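Local coordinates for protein toluene, o-xylene monooxygenase oxygenase subunit (Pseudomonas stutzeri, PDB 2INC) that probably serves as a helical subunit of the oxygenase component of toluene/o-xylene monooxygenase, an enzyme that oxidises aromatic hydrocarbons, at residues L60-D63 with D64-A67; T160-A163 with Y164-E168; G232-A235 with Q236-G239. One frame throughout, in Å; residues are numbered along the deposited sequence.

Contact 1 (L60-D63 with D64-A67)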
ATOM      1  N   LEU B  60       9.813 -33.052  28.188  1.00 40.68           N
ATOM      2  CA  LEU B  60      10.515 -32.610  26.975  1.00 40.17           C
ATOM      3  C   LEU B  60      11.319 -31.337  27.267  1.00 40.65           C
ATOM      4  O   LEU B  60      10.753 -30.261  27.449  1.00 39.77           O
ATOM      5  CB  LEU B  60       9.509 -32.355  25.850  1.00 40.09           C
ATOM      6  CG  LEU B  60      10.107 -32.135  24.463  1.00 39.98           C
ATOM      7  CD1 LEU B  60      10.681 -33.463  23.924  1.00 38.44           C
ATOM      8  CD2 LEU B  60       9.005 -31.622  23.494  1.00 38.49           C
ATOM      9  N   LYS B  61      12.644 -31.442  27.267  1.00 40.14           N
ATOM     10  CA  LYS B  61      13.472 -30.392  27.843  1.00 40.44           C
ATOM     11  C   LYS B  61      14.434 -29.769  26.864  1.00 39.24           C
ATOM     12  O   LYS B  61      14.911 -30.437  25.976  1.00 38.53           O
ATOM     13  CB  LYS B  61      14.229 -30.921  29.069  1.00 40.70           C
ATOM     14  CG  LYS B  61      13.344 -31.088  30.281  1.00 43.82           C
ATOM     15  CD  LYS B  61      14.094 -31.843  31.342  1.00 49.41           C
ATOM     16  CE  LYS B  61      13.135 -32.549  32.257  1.00 51.40           C
ATOM     17  NZ  LYS B  61      13.909 -33.296  33.280  1.00 55.82           N
ATOM     18  N   HIS B  62      14.690 -28.465  27.024  1.00 40.02           N
ATOM     19  CA  HIS B  62      15.744 -27.778  26.275  1.00 40.39           C
ATOM     20  C   HIS B  62      16.156 -26.552  27.076  1.00 41.81           C
ATOM     21  O   HIS B  62      15.331 -25.985  27.787  1.00 43.23           O
ATOM     22  CB  HIS B  62      15.249 -27.370  24.897  1.00 40.12           C
ATOM     23  CG  HIS B  62      16.336 -27.136  23.906  1.00 38.54           C
ATOM     24  ND1 HIS B  62      17.119 -26.003  23.918  1.00 40.94           N
ATOM     25  CD2 HIS B  62      16.779 -27.885  22.876  1.00 40.68           C
ATOM     26  CE1 HIS B  62      17.990 -26.055  22.925  1.00 37.11           C
ATOM     27  NE2 HIS B  62      17.803 -27.187  22.276  1.00 36.90           N
ATOM     28  N   ASP B  63      17.407 -26.128  27.006  1.00 41.95           N
ATOM     29  CA  ASP B  63      17.778 -24.957  27.823  1.00 43.82           C
ATOM     30  C   ASP B  63      17.474 -23.659  27.118  1.00 42.65           C
ATOM     31  O   ASP B  63      17.563 -22.616  27.729  1.00 42.04           O
ATOM     32  CB  ASP B  63      19.270 -24.893  28.185  1.00 45.27           C
ATOM     33  CG  ASP B  63      19.782 -26.123  28.889  1.00 51.85           C
ATOM     34  OD1 ASP B  63      21.030 -26.343  28.825  1.00 60.30           O
ATOM     35  OD2 ASP B  63      18.994 -26.860  29.517  1.00 59.82           O
ATOM     36  N   ASP B  64      17.200 -23.705  25.813  1.00 42.58           N
ATOM     37  CA  ASP B  64      16.885 -22.473  25.062  1.00 41.20           C
ATOM     38  C   ASP B  64      15.825 -22.687  23.995  1.00 38.94           C
ATOM     39  O   ASP B  64      16.131 -22.682  22.819  1.00 37.69           O
ATOM     40  CB  ASP B  64      18.136 -21.934  24.398  1.00 41.23           C
ATOM     41  CG  ASP B  64      17.961 -20.500  23.904  1.00 42.63           C
ATOM     42  OD1 ASP B  64      16.982 -19.790  24.319  1.00 42.92           O
ATOM     43  OD2 ASP B  64      18.824 -20.068  23.115  1.00 46.47           O
ATOM     44  N   TRP B  65      14.570 -22.862  24.400  1.00 36.97           N
ATOM     45  CA  TRP B  65      13.525 -23.109  23.407  1.00 35.19           C
ATOM     46  C   TRP B  65      13.331 -21.902  22.509  1.00 35.55           C
ATOM     47  O   TRP B  65      12.811 -22.025  21.393  1.00 34.73           O
ATOM     48  CB  TRP B  65      12.200 -23.410  24.088  1.00 34.55           C
ATOM     49  CG  TRP B  65      12.087 -24.821  24.652  1.00 36.31           C
ATOM     50  CD1 TRP B  65      11.874 -25.164  25.955  1.00 36.71           C
ATOM     51  CD2 TRP B  65      12.153 -26.050  23.915  1.00 37.66           C
ATOM     52  NE1 TRP B  65      11.810 -26.537  26.089  1.00 36.63           N
ATOM     53  CE2 TRP B  65      11.960 -27.106  24.852  1.00 37.58           C
ATOM     54  CE3 TRP B  65      12.348 -26.366  22.558  1.00 37.36           C
ATOM     55  CZ2 TRP B  65      11.983 -28.442  24.486  1.00 37.49           C
ATOM     56  CZ3 TRP B  65      12.367 -27.721  22.189  1.00 36.78           C
ATOM     57  CH2 TRP B  65      12.189 -28.739  23.168  1.00 35.31           C
ATOM     58  N   ASN B  66      13.737 -20.729  22.981  1.00 34.97           N
ATOM     59  CA  ASN B  66      13.735 -19.531  22.104  1.00 35.44           C
ATOM     60  C   ASN B  66      14.601 -19.577  20.853  1.00 35.84           C
ATOM     61  O   ASN B  66      14.362 -18.778  19.945  1.00 36.03           O
ATOM     62  CB  ASN B  66      13.996 -18.222  22.854  1.00 33.42           C
ATOM     63  CG  ASN B  66      12.727 -17.681  23.601  1.00 38.13           C
ATOM     64  OD1 ASN B  66      11.630 -17.508  23.034  1.00 34.75           O
ATOM     65  ND2 ASN B  66      12.923 -17.366  24.854  1.00 36.33           N
ATOM     66  N   ALA B  67      15.593 -20.487  20.812  1.00 35.84           N
ATOM     67  CA  ALA B  67      16.378 -20.716  19.607  1.00 37.30           C
ATOM     68  C   ALA B  67      15.586 -21.352  18.445  1.00 36.58           C
ATOM     69  O   ALA B  67      16.056 -21.354  17.323  1.00 35.60           O
ATOM     70  CB  ALA B  67      17.620 -21.556  19.898  1.00 37.34           C
TER
HETATM   71  O   HOH W   1       9.955 -27.918  28.322  1.00 38.82           O
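His-62 and Trp-65 fold against each other in a local turn contact at the surface of the subunit, in the loop that leads from helix 46-56 to helix 76-99. CB of His-62 sits over one face of the indole, 3.4 Å from the centroid of its six-membered ring and only 15° off the ring normal, a close CH-pi contact. The imidazole, its CG anti to the backbone N (chi1 -159°), stands farther out on the same side of the indole and meets it obliquely, with the planes at 41°. Its ND1 reaches forward to accept the backbone N-H of Asp-64 at 3.0 Å, nearly in the ring plane and along a fairly straight bond. Just beyond this bend the chain enters a short 3-10 turn at 65-67, with Ala-67 N bonded to Asp-64 O. Since NE2 of His-62 is held by Glu-270, both ring nitrogens are engaged, which is consistent with a proton on NE2. Leu-60 crosses the indole at about a right angle, its CG 4.1 Å from CZ2 of Trp-65. One water donates to Leu-60 O (2.6 Å) and accepts from Trp-65 NE1 (3.2 Å). Towards the subunit's interior helices, Trp-65 packs against Leu-264 and Met-267 and meets Trp-208 edge-to-face.

Contact 2 (T160-A163 with Y164-E168)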
ATOM      1  N   THR B 160     -13.763 -24.196   7.322  1.00 29.34           N
ATOM      2  CA  THR B 160     -14.559 -23.232   6.562  1.00 28.58           C
ATOM      3  C   THR B 160     -14.891 -23.779   5.150  1.00 29.61           C
ATOM      4  O   THR B 160     -16.049 -23.671   4.689  1.00 29.45           O
ATOM      5  CB  THR B 160     -13.850 -21.872   6.569  1.00 28.44           C
ATOM      6  OG1 THR B 160     -13.695 -21.429   7.943  1.00 28.64           O
ATOM      7  CG2 THR B 160     -14.595 -20.832   5.756  1.00 30.74           C
ATOM      8  N   HIS B 161     -13.916 -24.386   4.482  1.00 28.85           N
ATOM      9  CA  HIS B 161     -14.154 -25.036   3.178  1.00 29.38           C
ATOM     10  C   HIS B 161     -15.252 -26.070   3.344  1.00 30.08           C
ATOM     11  O   HIS B 161     -16.158 -26.200   2.497  1.00 30.09           O
ATOM     12  CB  HIS B 161     -12.940 -25.860   2.677  1.00 29.51           C
ATOM     13  CG  HIS B 161     -11.681 -25.090   2.409  1.00 30.29           C
ATOM     14  ND1 HIS B 161     -11.662 -23.786   1.939  1.00 33.20           N
ATOM     15  CD2 HIS B 161     -10.382 -25.501   2.434  1.00 28.23           C
ATOM     16  CE1 HIS B 161     -10.406 -23.426   1.705  1.00 29.44           C
ATOM     17  NE2 HIS B 161      -9.614 -24.445   2.000  1.00 34.00           N
ATOM     18  N   THR B 162     -15.143 -26.888   4.390  1.00 29.74           N
ATOM     19  CA  THR B 162     -16.074 -27.984   4.615  1.00 31.13           C
ATOM     20  C   THR B 162     -17.486 -27.422   4.884  1.00 30.00           C
ATOM     21  O   THR B 162     -18.454 -27.898   4.334  1.00 30.85           O
ATOM     22  CB  THR B 162     -15.629 -28.848   5.856  1.00 30.24           C
ATOM     23  OG1 THR B 162     -14.259 -29.214   5.682  1.00 31.61           O
ATOM     24  CG2 THR B 162     -16.449 -30.118   5.911  1.00 31.73           C
ATOM     25  N   ALA B 163     -17.580 -26.390   5.700  1.00 31.15           N
ATOM     26  CA  ALA B 163     -18.879 -25.693   5.941  1.00 29.31           C
ATOM     27  C   ALA B 163     -19.512 -25.193   4.614  1.00 31.38           C
ATOM     28  O   ALA B 163     -20.705 -25.391   4.356  1.00 30.95           O
ATOM     29  CB  ALA B 163     -18.695 -24.544   6.890  1.00 29.53           C
ATOM     30  N   TYR B 164     -18.704 -24.559   3.763  1.00 28.97           N
ATOM     31  CA  TYR B 164     -19.187 -24.015   2.500  1.00 30.37           C
ATOM     32  C   TYR B 164     -19.718 -25.113   1.575  1.00 29.99           C
ATOM     33  O   TYR B 164     -20.877 -25.067   1.065  1.00 32.09           O
ATOM     34  CB  TYR B 164     -17.983 -23.284   1.804  1.00 29.93           C
ATOM     35  CG  TYR B 164     -18.429 -22.611   0.507  1.00 30.58           C
ATOM     36  CD1 TYR B 164     -18.808 -21.291   0.517  1.00 30.11           C
ATOM     37  CD2 TYR B 164     -18.447 -23.315  -0.721  1.00 33.35           C
ATOM     38  CE1 TYR B 164     -19.225 -20.635  -0.625  1.00 31.98           C
ATOM     39  CE2 TYR B 164     -18.874 -22.666  -1.912  1.00 30.31           C
ATOM     40  CZ  TYR B 164     -19.260 -21.308  -1.825  1.00 31.84           C
ATOM     41  OH  TYR B 164     -19.712 -20.592  -2.936  1.00 32.38           O
ATOM     42  N   ARG B 165     -18.899 -26.122   1.380  1.00 30.22           N
ATOM     43  CA  ARG B 165     -19.293 -27.239   0.523  1.00 29.71           C
ATOM     44  C   ARG B 165     -20.481 -27.999   1.051  1.00 31.79           C
ATOM     45  O   ARG B 165     -21.277 -28.478   0.265  1.00 31.27           O
ATOM     46  CB  ARG B 165     -18.175 -28.213   0.326  1.00 30.09           C
ATOM     47  CG  ARG B 165     -17.046 -27.570  -0.497  1.00 31.55           C
ATOM     48  CD  ARG B 165     -17.512 -27.475  -1.972  1.00 34.64           C
ATOM     49  NE  ARG B 165     -17.722 -28.835  -2.510  1.00 37.14           N
ATOM     50  CZ  ARG B 165     -18.690 -29.173  -3.376  1.00 37.77           C
ATOM     51  NH1 ARG B 165     -18.774 -30.432  -3.820  1.00 37.16           N
ATOM     52  NH2 ARG B 165     -19.571 -28.245  -3.805  1.00 34.52           N
ATOM     53  N   THR B 166     -20.592 -28.090   2.375  1.00 30.51           N
ATOM     54  CA  THR B 166     -21.754 -28.752   2.969  1.00 30.61           C
ATOM     55  C   THR B 166     -23.027 -28.043   2.565  1.00 31.95           C
ATOM     56  O   THR B 166     -24.016 -28.698   2.219  1.00 32.58           O
ATOM     57  CB  THR B 166     -21.610 -28.800   4.504  1.00 31.65           C
ATOM     58  OG1 THR B 166     -20.465 -29.597   4.807  1.00 30.11           O
ATOM     59  CG2 THR B 166     -22.874 -29.464   5.161  1.00 28.01           C
ATOM     60  N   ARG B 167     -23.045 -26.717   2.645  1.00 33.34           N
ATOM     61  CA  ARG B 167     -24.193 -25.940   2.134  1.00 34.52           C
ATOM     62  C   ARG B 167     -24.458 -26.152   0.656  1.00 33.96           C
ATOM     63  O   ARG B 167     -25.599 -26.296   0.228  1.00 33.31           O
ATOM     64  CB  ARG B 167     -23.971 -24.454   2.289  1.00 35.30           C
ATOM     65  CG  ARG B 167     -24.426 -23.883   3.511  1.00 45.50           C
ATOM     66  CD  ARG B 167     -25.882 -23.306   3.368  1.00 50.82           C
ATOM     67  NE  ARG B 167     -26.784 -24.395   3.454  1.00 47.70           N
ATOM     68  CZ  ARG B 167     -27.231 -24.999   4.551  1.00 45.60           C
ATOM     69  NH1 ARG B 167     -27.993 -26.038   4.339  1.00 35.04           N
ATOM     70  NH2 ARG B 167     -26.983 -24.611   5.802  1.00 40.53           N
ATOM     71  N   GLU B 168     -23.422 -26.125  -0.150  1.00 34.17           N
ATOM     72  CA  GLU B 168     -23.589 -26.336  -1.599  1.00 35.51           C
ATOM     73  C   GLU B 168     -24.152 -27.705  -1.911  1.00 36.55           C
ATOM     74  O   GLU B 168     -25.062 -27.855  -2.760  1.00 36.97           O
ATOM     75  CB  GLU B 168     -22.251 -26.177  -2.321  1.00 35.47           C
ATOM     76  CG  GLU B 168     -21.795 -24.779  -2.433  1.00 38.88           C
ATOM     77  CD  GLU B 168     -20.953 -24.601  -3.674  1.00 46.33           C
ATOM     78  OE1 GLU B 168     -21.311 -23.746  -4.532  1.00 50.67           O
ATOM     79  OE2 GLU B 168     -19.945 -25.346  -3.820  1.00 49.23           O
TER
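Thr-166 folds its hydroxyl back along the helix onto the carbonyl of Thr-162, one turn earlier. With OG1 beside the backbone N and anti to the carbonyl carbon (chi1 -63°), the hydroxyl donates to Thr-162 O at 2.7 Å. The amide of Thr-166 donates to the same oxygen at 2.9 Å, and the two donors arrive from opposite faces of the carbonyl plane, so this buried acceptor is gripped twice by one residue. OG1 itself stands 39° out of that plane, away from a lone-pair direction. Without the hydroxyl, as with an alanine here, Thr-162 O would probably keep only the amide of this residue as donor. Thr-162 makes the same kind of bond, its OG1 reaching Trp-158 O one turn earlier. In Arg-165, CG is anti to the carbonyl carbon (chi1 -68°) and lies 3.4 Å from His-161 O; bends at chi2 and chi3 then turn the guanidinium towards Glu-168. There NH2 forms a salt bridge of 2.9 Å with OE2 of Glu-168, which it meets from above the carboxylate plane; the same NH2 also pairs with Asp-103, so two acidic groups share the arginine. Around this stretch of helix 142-172, His-161 and Arg-165 pack on helices 76-99 and 241-268, whereas Tyr-164, besides meeting Phe-94, bonds through OH to the backbone of another protein's chain.

Contact 3 (G232-A235 with Q236-G239)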
ATOM      1  N   GLY B 232      -9.591 -38.148  -0.639  1.00 39.32           N
ATOM      2  CA  GLY B 232      -9.328 -37.337  -1.849  1.00 39.47           C
ATOM      3  C   GLY B 232      -9.053 -38.215  -3.083  1.00 40.54           C
ATOM      4  O   GLY B 232      -9.596 -37.955  -4.149  1.00 38.65           O
ATOM      5  N   SER B 233      -8.240 -39.275  -2.940  1.00 40.49           N
ATOM      6  CA  SER B 233      -7.996 -40.229  -4.062  1.00 41.96           C
ATOM      7  C   SER B 233      -9.259 -40.932  -4.505  1.00 42.07           C
ATOM      8  O   SER B 233      -9.574 -41.091  -5.697  1.00 41.01           O
ATOM      9  CB  SER B 233      -7.060 -41.318  -3.617  1.00 43.37           C
ATOM     10  OG  SER B 233      -5.808 -40.731  -3.455  1.00 47.41           O
ATOM     11  N   LEU B 234     -10.012 -41.361  -3.523  1.00 41.00           N
ATOM     12  CA  LEU B 234     -11.252 -41.986  -3.834  1.00 41.65           C
ATOM     13  C   LEU B 234     -12.167 -41.004  -4.575  1.00 42.17           C
ATOM     14  O   LEU B 234     -12.826 -41.375  -5.554  1.00 40.42           O
ATOM     15  CB  LEU B 234     -11.892 -42.449  -2.532  1.00 41.76           C
ATOM     16  CG  LEU B 234     -13.202 -43.163  -2.696  1.00 41.80           C
ATOM     17  CD1 LEU B 234     -12.977 -44.449  -3.523  1.00 42.78           C
ATOM     18  CD2 LEU B 234     -13.755 -43.465  -1.290  1.00 43.08           C
ATOM     19  N   ALA B 235     -12.228 -39.752  -4.097  1.00 42.68           N
ATOM     20  CA  ALA B 235     -13.092 -38.727  -4.725  1.00 43.26           C
ATOM     21  C   ALA B 235     -12.761 -38.625  -6.195  1.00 44.48           C
ATOM     22  O   ALA B 235     -13.665 -38.611  -7.049  1.00 44.60           O
ATOM     23  CB  ALA B 235     -12.895 -37.371  -4.075  1.00 41.55           C
ATOM     24  N   GLN B 236     -11.456 -38.531  -6.479  1.00 45.21           N
ATOM     25  CA  GLN B 236     -10.990 -38.340  -7.839  1.00 47.15           C
ATOM     26  C   GLN B 236     -11.437 -39.493  -8.736  1.00 47.45           C
ATOM     27  O   GLN B 236     -11.929 -39.261  -9.840  1.00 47.38           O
ATOM     28  CB  GLN B 236      -9.473 -38.198  -7.869  1.00 47.44           C
ATOM     29  CG  GLN B 236      -9.005 -37.481  -9.133  1.00 55.20           C
ATOM     30  CD  GLN B 236      -7.560 -37.758  -9.539  1.00 62.10           C
ATOM     31  OE1 GLN B 236      -6.616 -37.695  -8.720  1.00 64.99           O
ATOM     32  NE2 GLN B 236      -7.375 -38.027 -10.838  1.00 64.50           N
ATOM     33  N   SER B 237     -11.256 -40.726  -8.258  1.00 48.06           N
ATOM     34  CA  SER B 237     -11.633 -41.911  -9.016  1.00 48.28           C
ATOM     35  C   SER B 237     -13.145 -42.042  -9.146  1.00 48.36           C
ATOM     36  O   SER B 237     -13.640 -42.657 -10.082  1.00 48.33           O
ATOM     37  CB  SER B 237     -11.001 -43.160  -8.384  1.00 49.08           C
ATOM     38  OG  SER B 237     -11.788 -43.636  -7.307  1.00 51.80           O
ATOM     39  N   GLU B 238     -13.892 -41.399  -8.261  1.00 47.55           N
ATOM     40  CA  GLU B 238     -15.333 -41.465  -8.287  1.00 47.60           C
ATOM     41  C   GLU B 238     -15.977 -40.322  -9.036  1.00 47.26           C
ATOM     42  O   GLU B 238     -17.214 -40.187  -9.021  1.00 48.66           O
ATOM     43  CB  GLU B 238     -15.904 -41.489  -6.860  1.00 47.20           C
ATOM     44  CG  GLU B 238     -15.770 -42.815  -6.153  1.00 51.36           C
ATOM     45  CD  GLU B 238     -16.294 -43.966  -6.971  1.00 57.68           C
ATOM     46  OE1 GLU B 238     -17.461 -43.886  -7.430  1.00 59.55           O
ATOM     47  OE2 GLU B 238     -15.524 -44.936  -7.165  1.00 60.67           O
ATOM     48  N   GLY B 239     -15.172 -39.470  -9.656  1.00 46.67           N
ATOM     49  CA  GLY B 239     -15.730 -38.374 -10.450  1.00 45.33           C
ATOM     50  C   GLY B 239     -15.803 -37.031  -9.748  1.00 45.46           C
ATOM     51  O   GLY B 239     -16.147 -36.015 -10.389  1.00 45.83           O
TER
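Leu-234 and Glu-238 meet where helix 208-237 ends in a Schellman motif, the chain leaving helical angles at Gly-239 with a positive phi of 98°. A side chain there would run into the carbonyl oxygen of the preceding residue. Upstream the winding is regular: the amide of Gln-236 bonds Gly-232 O at 3.0 Å and that of Ser-237 bonds Ser-233 O. In the last turn the pattern changes. The amide of Glu-238 lies between two carbonyls, with a bond to Leu-234 O at 2.9 Å and a weak one to Ala-235 O, neither of them straight. On the more closely packed side Leu-234, Ala-235 and Glu-238 all lie against Trp-110 of helix 108-117, Leu-234 also touching Leu-300 and Pro-301. Glu-238, though exposed, runs alongside Leu-234, pointing the same way; its chain bends at chi2, and its CG stands 4.2 Å from CD1 of the leucine, so that aliphatic carbon rather than carboxylate meets the apolar group. The other side is looser: Ser-233, Gln-236 and Ser-237 are exposed, though Gln-236, extended beyond CG, touches Arg-100 of the second copy of this protein, and Ser-233 turns back to bond Gln-229 O. Ser-237 holds its OG between the backbone N and the carbonyl carbon (chi1 83°), from where the hydroxyl donates to Leu-234 O at 3.0 Å.

In the fold
The three contacts follow one another along a mainly helical chain without strands, all within the hydroxylase region that relates this protein to the ferritins. Contact 1 is a surface feature of a loop, built from aromatic packing and one side-chain acceptor; it lies across the chain's centre from the other two, its centre about 40 Å from that of contact 2. Contacts 2 and 3 occupy different helices on the same side, with nearest atoms about 9 Å apart. Both add a hydroxyl bond to helical backbone pairing, but contact 2 is buried mid-helix and carries a salt bridge within its own subunit, while other side chains of the same turns meet another protein's chain; contact 3 is a partly buried helix end with several exposed side chains.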